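Local coordinates for endo-1,4-beta-xylanase (Uncultured bacterium, PDB 7AX7), which is the carbohydrate esterase domain of a multidomain xylanase and uses a bound cobalt(II) ion to cleave acetyl groups from acetylated xylan, at residues T122-S127 and Q134-N139; S127-S132 and N158-Q163. All coordinates share one frame; numbering follows the deposited sequence.

Contact 1: T122-S127 and Q134-N139; sequences TLINDS and QQRVNN. Unlike the reference sequence in segment 122-127: Ser127 (reference Trp).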
ATOM      1  N   THR A 122      -0.997   9.874  -2.079  1.00  8.60           N
ATOM      2  CA  THR A 122      -0.968  10.583  -3.357  1.00 11.31           C
ATOM      3  C   THR A 122      -0.831   9.579  -4.495  1.00 14.58           C
ATOM      4  O   THR A 122       0.100   8.764  -4.500  1.00 12.17           O
ATOM      5  CB  THR A 122       0.169  11.599  -3.397  1.00 11.17           C
ATOM      6  OG1 THR A 122       0.029  12.502  -2.291  1.00 14.80           O
ATOM      7  CG2 THR A 122       0.133  12.389  -4.709  1.00 13.08           C
ATOM      8  N   LEU A 123      -1.761   9.630  -5.451  1.00 11.70           N
ATOM      9  CA  LEU A 123      -1.686   8.761  -6.618  1.00 16.18           C
ATOM     10  C   LEU A 123      -0.625   9.273  -7.578  1.00 19.87           C
ATOM     11  O   LEU A 123      -0.405  10.481  -7.699  1.00 19.14           O
ATOM     12  CB  LEU A 123      -3.026   8.698  -7.351  1.00 20.37           C
ATOM     13  CG  LEU A 123      -4.309   8.510  -6.544  1.00 25.21           C
ATOM     14  CD1 LEU A 123      -5.519   8.452  -7.478  1.00 24.87           C
ATOM     15  CD2 LEU A 123      -4.211   7.264  -5.690  1.00 26.74           C
ATOM     16  N   ILE A 124       0.051   8.343  -8.252  1.00 13.30           N
ATOM     17  CA  ILE A 124       0.981   8.698  -9.315  1.00 19.33           C
ATOM     18  C   ILE A 124       0.486   8.218 -10.672  1.00 18.81           C
ATOM     19  O   ILE A 124       1.241   8.246 -11.644  1.00 17.53           O
ATOM     20  CB  ILE A 124       2.404   8.183  -9.031  1.00 15.69           C
ATOM     21  CG1 ILE A 124       2.489   6.682  -9.255  1.00 17.27           C
ATOM     22  CG2 ILE A 124       2.845   8.550  -7.598  1.00  9.56           C
ATOM     23  CD1 ILE A 124       3.918   6.187  -9.434  1.00 23.22           C
ATOM     24  N   ASN A 125      -0.773   7.784 -10.756  1.00 19.50           N
ATOM     25  CA  ASN A 125      -1.413   7.396 -12.017  1.00 17.65           C
ATOM     26  C   ASN A 125      -0.642   6.287 -12.724  1.00 16.87           C
ATOM     27  O   ASN A 125      -0.510   6.292 -13.948  1.00 22.17           O
ATOM     28  CB  ASN A 125      -1.589   8.596 -12.959  1.00 26.06           C
ATOM     29  CG  ASN A 125      -2.059   9.855 -12.241  1.00 34.29           C
ATOM     30  OD1 ASN A 125      -1.487  10.933 -12.429  1.00 41.93           O
ATOM     31  ND2 ASN A 125      -3.107   9.729 -11.423  1.00 31.40           N
ATOM     32  N   ASP A 126      -0.139   5.316 -11.957  1.00 15.46           N
ATOM     33  CA  ASP A 126       0.597   4.187 -12.520  1.00 14.02           C
ATOM     34  C   ASP A 126      -0.289   2.959 -12.704  1.00 21.23           C
ATOM     35  O   ASP A 126       0.192   1.821 -12.607  1.00 15.44           O
ATOM     36  CB  ASP A 126       1.809   3.842 -11.658  1.00 13.86           C
ATOM     37  CG  ASP A 126       1.438   3.090 -10.398  1.00  9.07           C
ATOM     38  OD1 ASP A 126       0.404   3.426  -9.788  1.00 14.72           O
ATOM     39  OD2 ASP A 126       2.171   2.153 -10.030  1.00  8.76           O
ATOM     40  N   SER A 127      -1.584   3.167 -12.950  1.00 17.74           N
ATOM     41  CA  SER A 127      -2.473   2.075 -13.316  1.00 24.28           C
ATOM     42  C   SER A 127      -2.738   2.014 -14.817  1.00 25.61           C
ATOM     43  O   SER A 127      -3.220   0.988 -15.304  1.00 33.68           O
ATOM     44  CB  SER A 127      -3.804   2.183 -12.550  1.00 25.56           C
ATOM     45  OG  SER A 127      -4.630   3.225 -13.049  1.00 35.14           O
ATOM     46  N   GLN A 134       8.877   7.601 -17.053  1.00 14.87           N
ATOM     47  CA  GLN A 134       9.394   8.865 -16.522  1.00 14.77           C
ATOM     48  C   GLN A 134       8.289   9.738 -15.923  1.00 15.45           C
ATOM     49  O   GLN A 134       8.537  10.475 -14.961  1.00 12.19           O
ATOM     50  CB  GLN A 134      10.134   9.631 -17.619  1.00 19.60           C
ATOM     51  CG  GLN A 134      10.991  10.762 -17.087  1.00 29.64           C
ATOM     52  CD  GLN A 134      12.109  10.263 -16.189  1.00 21.61           C
ATOM     53  OE1 GLN A 134      12.705   9.216 -16.446  1.00 21.37           O
ATOM     54  NE2 GLN A 134      12.375  10.993 -15.117  1.00 22.27           N
ATOM     55  N   GLN A 135       7.072   9.686 -16.469  1.00 13.18           N
ATOM     56  CA  GLN A 135       5.964  10.355 -15.790  1.00 16.65           C
ATOM     57  C   GLN A 135       5.770   9.784 -14.390  1.00 16.35           C
ATOM     58  O   GLN A 135       5.544  10.529 -13.428  1.00 10.16           O
ATOM     59  CB  GLN A 135       4.671  10.224 -16.598  1.00 15.94           C
ATOM     60  CG  GLN A 135       4.582  11.126 -17.829  1.00 18.28           C
ATOM     61  CD  GLN A 135       3.267  10.947 -18.584  1.00 16.47           C
ATOM     62  OE1 GLN A 135       2.971   9.867 -19.099  1.00 14.61           O
ATOM     63  NE2 GLN A 135       2.471  12.009 -18.643  1.00 17.79           N
ATOM     64  N   ARG A 136       5.857   8.457 -14.261  1.00 12.19           N
ATOM     65  CA  ARG A 136       5.722   7.825 -12.952  1.00 14.23           C
ATOM     66  C   ARG A 136       6.811   8.305 -12.002  1.00 14.67           C
ATOM     67  O   ARG A 136       6.534   8.667 -10.851  1.00 10.43           O
ATOM     68  CB  ARG A 136       5.746   6.300 -13.106  1.00 11.71           C
ATOM     69  CG  ARG A 136       4.521   5.782 -13.849  1.00 14.25           C
ATOM     70  CD  ARG A 136       4.606   4.314 -14.233  1.00 16.30           C
ATOM     71  NE  ARG A 136       3.552   4.004 -15.199  1.00 17.08           N
ATOM     72  CZ  ARG A 136       2.856   2.870 -15.240  1.00 16.33           C
ATOM     73  NH1 ARG A 136       3.086   1.903 -14.357  1.00 12.59           N
ATOM     74  NH2 ARG A 136       1.915   2.712 -16.167  1.00 16.81           N
ATOM     75  N   VAL A 137       8.059   8.329 -12.477  1.00 11.96           N
ATOM     76  CA  VAL A 137       9.167   8.842 -11.676  1.00 10.20           C
ATOM     77  C   VAL A 137       8.858  10.254 -11.195  1.00 11.31           C
ATOM     78  O   VAL A 137       8.920  10.552  -9.998  1.00 11.09           O
ATOM     79  CB  VAL A 137      10.478   8.800 -12.488  1.00 13.66           C
ATOM     80  CG1 VAL A 137      11.578   9.596 -11.790  1.00 12.25           C
ATOM     81  CG2 VAL A 137      10.922   7.348 -12.758  1.00 12.64           C
ATOM     82  N   ASN A 138       8.512  11.150 -12.128  1.00  9.56           N
ATOM     83  CA  ASN A 138       8.345  12.556 -11.768  1.00 13.60           C
ATOM     84  C   ASN A 138       7.134  12.764 -10.861  1.00 11.12           C
ATOM     85  O   ASN A 138       7.173  13.596  -9.949  1.00  9.89           O
ATOM     86  CB  ASN A 138       8.244  13.415 -13.031  1.00 11.44           C
ATOM     87  CG  ASN A 138       9.546  13.433 -13.821  1.00 17.09           C
ATOM     88  OD1 ASN A 138      10.617  13.182 -13.270  1.00 17.05           O
ATOM     89  ND2 ASN A 138       9.458  13.719 -15.109  1.00 18.75           N
ATOM     90  N   ASN A 139       6.054  12.011 -11.081  1.00 12.23           N
ATOM     91  CA  ASN A 139       4.893  12.140 -10.207  1.00 11.46           C
ATOM     92  C   ASN A 139       5.233  11.723  -8.777  1.00 12.27           C
ATOM     93  O   ASN A 139       4.805  12.371  -7.817  1.00 13.74           O
ATOM     94  CB  ASN A 139       3.720  11.322 -10.756  1.00 12.38           C
ATOM     95  CG  ASN A 139       3.152  11.909 -12.038  1.00 15.34           C
ATOM     96  OD1 ASN A 139       3.463  13.048 -12.399  1.00 14.31           O
ATOM     97  ND2 ASN A 139       2.313  11.141 -12.727  1.00 13.06           N
TER
HETATM   98  O   HOH W   1       0.714  11.789 -14.876  1.00 20.76           O
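Ile124 sets CG1 between its backbone N and carbonyl carbon (chi1 75°) and extends the branch toward Arg136, while Arg136, stretched from CG to NE, carries its guanidinium over Asp126. The contact packs the end of strand 118-123 and the loop after it on helix 133-143, within the beta-alpha-beta unit that returns to strand 148-153. The Ile124 and Arg136 side chains cross at about a right angle: CD1 of Ile124 ends 3.9 Å from the Arg136 backbone O. One turn further on, Asn139 CB packs 3.8 Å from Ile124 CB. That places the Asn139 amide beside the loop backbone, where ND2 donates to Ile124 O over 3.3 Å in a nearly straight bond (171° at the hydrogen). The oxygen lies close to the amide plane of Asn139, but the donor sits well above the plane of the carbonyl (52° out of it). ND2 also donates to a water 2.8 Å away, which returns a weak bond of 3.4 Å to Asn125 OD1 and so links two amides set almost perpendicular.

Asp126 meets Arg136 through carbon. Its CA lies 3.7 Å above the centre of the guanidinium plane, and its CB is 3.6 Å from Arg136 NH1. The opposite charges are near each other, Asp126 OD2 4.4 Å from Arg136 NH1, but too far apart for a salt bridge and with no N-H aimed at the oxygen. Both turn instead to Thr161, whose OG1 bonds Asp126 OD2 and Arg136 NH1; Arg136 NH1 also reaches Asn158 OD1, and Arg136 NE reaches Thr131 O. Asp126 OD1 bonds His153 ND1, consistent with the aspartate-histidine pair of family 4 carbohydrate esterases. Packing on the guanidinium face and the shared Thr161 hydroxyl thus probably hold the buried Asp126 in place.

Contact 2: S127-S132 and N158-Q163; sequences SENSTS and NSQTVQ. Unlike the reference sequence in segment 127-132: Ser127 (reference Trp).
A type I beta turn from Glu128 to Thr131, in the loop that leads into helix 133-143, faces the first turn of helix 159-174, and Asn129 and Gln160 are the residues that meet. The turn is closed by Thr131 N bonding Glu128 O at 3.0 Å. Gln160 dominates the helix side: its CG lies beside the backbone N (chi1 -72°), and the chain extends beyond it, carrying the amide across to the turn. There Gln160 CD comes 3.6 Å from the backbone O of Asn129 and 3.9 Å from Asn129 OD1. The two side chains cross at about a right angle, with their amide planes 41° apart. Beyond the turn, the Gln160 side chain also touches Val133 and Arg136 of helix 133-143. With an alanine here, the face of the turn at Asn129 would probably lose its neighbour and a gap would open beside Thr131 and Arg136. Asn158, at the N-cap position of helix 159-174, is tied to the neighbouring loops by ND2 bonds to His153 O and Asp126 O. Ser132 ends the loop at the N-cap of helix 133-143, its OG bonding the backbone N of Gln135.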
ATOM      1  N   SER A 127      -1.584   3.167 -12.950  1.00 17.74           N
ATOM      2  CA  SER A 127      -2.473   2.075 -13.316  1.00 24.28           C
ATOM      3  C   SER A 127      -2.738   2.014 -14.817  1.00 25.61           C
ATOM      4  O   SER A 127      -3.220   0.988 -15.304  1.00 33.68           O
ATOM      5  CB  SER A 127      -3.804   2.183 -12.550  1.00 25.56           C
ATOM      6  OG  SER A 127      -4.630   3.225 -13.049  1.00 35.14           O
ATOM      7  N   GLU A 128      -2.409   3.072 -15.553  1.00 29.33           N
ATOM      8  CA  GLU A 128      -2.636   3.161 -16.988  1.00 31.47           C
ATOM      9  C   GLU A 128      -1.297   3.108 -17.716  1.00 26.87           C
ATOM     10  O   GLU A 128      -0.366   3.844 -17.367  1.00 23.49           O
ATOM     11  CB  GLU A 128      -3.375   4.457 -17.331  1.00 32.13           C
ATOM     12  CG  GLU A 128      -3.956   4.500 -18.725  1.00 43.55           C
ATOM     13  CD  GLU A 128      -5.468   4.372 -18.719  1.00 52.96           C
ATOM     14  OE1 GLU A 128      -5.973   3.229 -18.745  1.00 55.28           O
ATOM     15  OE2 GLU A 128      -6.148   5.420 -18.669  1.00 58.78           O
ATOM     16  N   ASN A 129      -1.208   2.249 -18.736  1.00 22.86           N
ATOM     17  CA  ASN A 129       0.045   2.095 -19.471  1.00 28.33           C
ATOM     18  C   ASN A 129       0.456   3.386 -20.172  1.00 30.33           C
ATOM     19  O   ASN A 129       1.652   3.620 -20.392  1.00 25.13           O
ATOM     20  CB  ASN A 129      -0.080   0.955 -20.482  1.00 30.60           C
ATOM     21  CG  ASN A 129       0.711  -0.272 -20.072  1.00 39.65           C
ATOM     22  OD1 ASN A 129       1.670  -0.658 -20.743  1.00 48.33           O
ATOM     23  ND2 ASN A 129       0.328  -0.881 -18.953  1.00 33.23           N
ATOM     24  N   SER A 130      -0.509   4.237 -20.520  1.00 26.07           N
ATOM     25  CA  SER A 130      -0.196   5.495 -21.183  1.00 20.86           C
ATOM     26  C   SER A 130       0.573   6.462 -20.287  1.00 23.95           C
ATOM     27  O   SER A 130       1.067   7.481 -20.782  1.00 24.80           O
ATOM     28  CB  SER A 130      -1.491   6.148 -21.682  1.00 24.66           C
ATOM     29  OG  SER A 130      -2.361   6.430 -20.598  1.00 25.32           O
ATOM     30  N   THR A 131       0.675   6.186 -18.990  1.00 22.35           N
ATOM     31  CA  THR A 131       1.559   6.948 -18.112  1.00 20.32           C
ATOM     32  C   THR A 131       2.949   6.330 -18.204  1.00 16.65           C
ATOM     33  O   THR A 131       3.156   5.177 -17.807  1.00 16.67           O
ATOM     34  CB  THR A 131       1.045   6.946 -16.676  1.00 26.97           C
ATOM     35  OG1 THR A 131      -0.351   7.266 -16.674  1.00 28.10           O
ATOM     36  CG2 THR A 131       1.797   7.973 -15.838  1.00 16.15           C
ATOM     37  N   SER A 132       3.897   7.092 -18.739  1.00 15.78           N
ATOM     38  CA  SER A 132       5.217   6.569 -19.045  1.00 16.96           C
ATOM     39  C   SER A 132       5.994   6.254 -17.768  1.00 14.71           C
ATOM     40  O   SER A 132       5.654   6.695 -16.665  1.00 14.20           O
ATOM     41  CB  SER A 132       6.010   7.582 -19.866  1.00 16.40           C
ATOM     42  OG  SER A 132       6.372   8.679 -19.037  1.00 13.28           O
ATOM     43  N   ASN A 158       2.528  -4.719 -14.367  1.00 11.31           N
ATOM     44  CA  ASN A 158       2.801  -3.283 -14.239  1.00 13.36           C
ATOM     45  C   ASN A 158       4.311  -3.006 -14.266  1.00 15.29           C
ATOM     46  O   ASN A 158       4.905  -2.401 -13.365  1.00  9.89           O
ATOM     47  CB  ASN A 158       2.150  -2.721 -12.981  1.00  9.44           C
ATOM     48  CG  ASN A 158       1.983  -1.225 -13.057  1.00 11.69           C
ATOM     49  OD1 ASN A 158       1.958  -0.665 -14.153  1.00 14.47           O
ATOM     50  ND2 ASN A 158       1.859  -0.563 -11.904  1.00  8.99           N
ATOM     51  N   SER A 159       4.933  -3.441 -15.362  1.00 10.94           N
ATOM     52  CA  SER A 159       6.380  -3.347 -15.476  1.00 11.95           C
ATOM     53  C   SER A 159       6.870  -1.910 -15.608  1.00 13.71           C
ATOM     54  O   SER A 159       8.033  -1.642 -15.301  1.00 11.82           O
ATOM     55  CB  SER A 159       6.867  -4.179 -16.662  1.00 13.08           C
ATOM     56  OG  SER A 159       6.212  -3.782 -17.841  1.00 14.21           O
ATOM     57  N   GLN A 160       6.021  -0.968 -16.025  1.00 14.19           N
ATOM     58  CA  GLN A 160       6.506   0.407 -16.133  1.00 14.69           C
ATOM     59  C   GLN A 160       6.748   1.027 -14.759  1.00 11.59           C
ATOM     60  O   GLN A 160       7.591   1.925 -14.621  1.00 12.08           O
ATOM     61  CB  GLN A 160       5.533   1.248 -16.952  1.00 15.16           C
ATOM     62  CG  GLN A 160       5.551   0.912 -18.437  1.00 20.24           C
ATOM     63  CD  GLN A 160       4.472   1.645 -19.217  1.00 25.57           C
ATOM     64  OE1 GLN A 160       3.282   1.385 -19.048  1.00 30.68           O
ATOM     65  NE2 GLN A 160       4.885   2.561 -20.073  1.00 28.54           N
ATOM     66  N   THR A 161       6.027   0.568 -13.735  1.00 13.01           N
ATOM     67  CA  THR A 161       6.328   1.005 -12.372  1.00  9.34           C
ATOM     68  C   THR A 161       7.587   0.331 -11.855  1.00  7.95           C
ATOM     69  O   THR A 161       8.386   0.955 -11.143  1.00  8.54           O
ATOM     70  CB  THR A 161       5.140   0.722 -11.459  1.00  8.15           C
ATOM     71  OG1 THR A 161       4.103   1.672 -11.747  1.00  9.14           O
ATOM     72  CG2 THR A 161       5.537   0.810  -9.969  1.00  6.69           C
ATOM     73  N   VAL A 162       7.787  -0.941 -12.209  1.00  7.05           N
ATOM     74  CA  VAL A 162       9.059  -1.594 -11.916  1.00 10.21           C
ATOM     75  C   VAL A 162      10.218  -0.814 -12.529  1.00  9.81           C
ATOM     76  O   VAL A 162      11.241  -0.579 -11.877  1.00 10.26           O
ATOM     77  CB  VAL A 162       9.031  -3.053 -12.405  1.00 13.06           C
ATOM     78  CG1 VAL A 162      10.397  -3.687 -12.221  1.00  9.41           C
ATOM     79  CG2 VAL A 162       7.948  -3.843 -11.644  1.00  9.21           C
ATOM     80  N   GLN A 163      10.074  -0.388 -13.787  1.00  7.53           N
ATOM     81  CA  GLN A 163      11.128   0.401 -14.417  1.00 13.26           C
ATOM     82  C   GLN A 163      11.337   1.725 -13.694  1.00  8.85           C
ATOM     83  O   GLN A 163      12.470   2.194 -13.561  1.00  6.98           O
ATOM     84  CB  GLN A 163      10.797   0.654 -15.890  1.00 11.53           C
ATOM     85  CG  GLN A 163      10.876  -0.568 -16.772  1.00 18.87           C
ATOM     86  CD  GLN A 163      10.329  -0.302 -18.171  1.00 27.68           C
ATOM     87  OE1 GLN A 163       9.108  -0.242 -18.383  1.00 20.05           O
ATOM     88  NE2 GLN A 163      11.228  -0.126 -19.128  1.00 18.52           N
TER

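In the fold
Contact 1 is largely buried and joins the end of strand 118-123 to helix 133-143 within a beta-alpha-beta unit; contact 2 lies at the surface, where the intervening loop meets helix 159-174. Their centres are 8 Å apart, and Ser127, which replaces a tryptophan of the reference sequence, belongs to both. Aliphatic packing of a buried isoleucine, a guanidinium face covered by an aspartate's carbon atoms and one clear side-chain-to-backbone bond mark the first, whereas the second rests mainly on one glutamine laid against a turn. The two are tied together by Thr161, the residue of helix 159-174 that answers to contact 1, and by Thr131 OG1, which bonds Asn125 O.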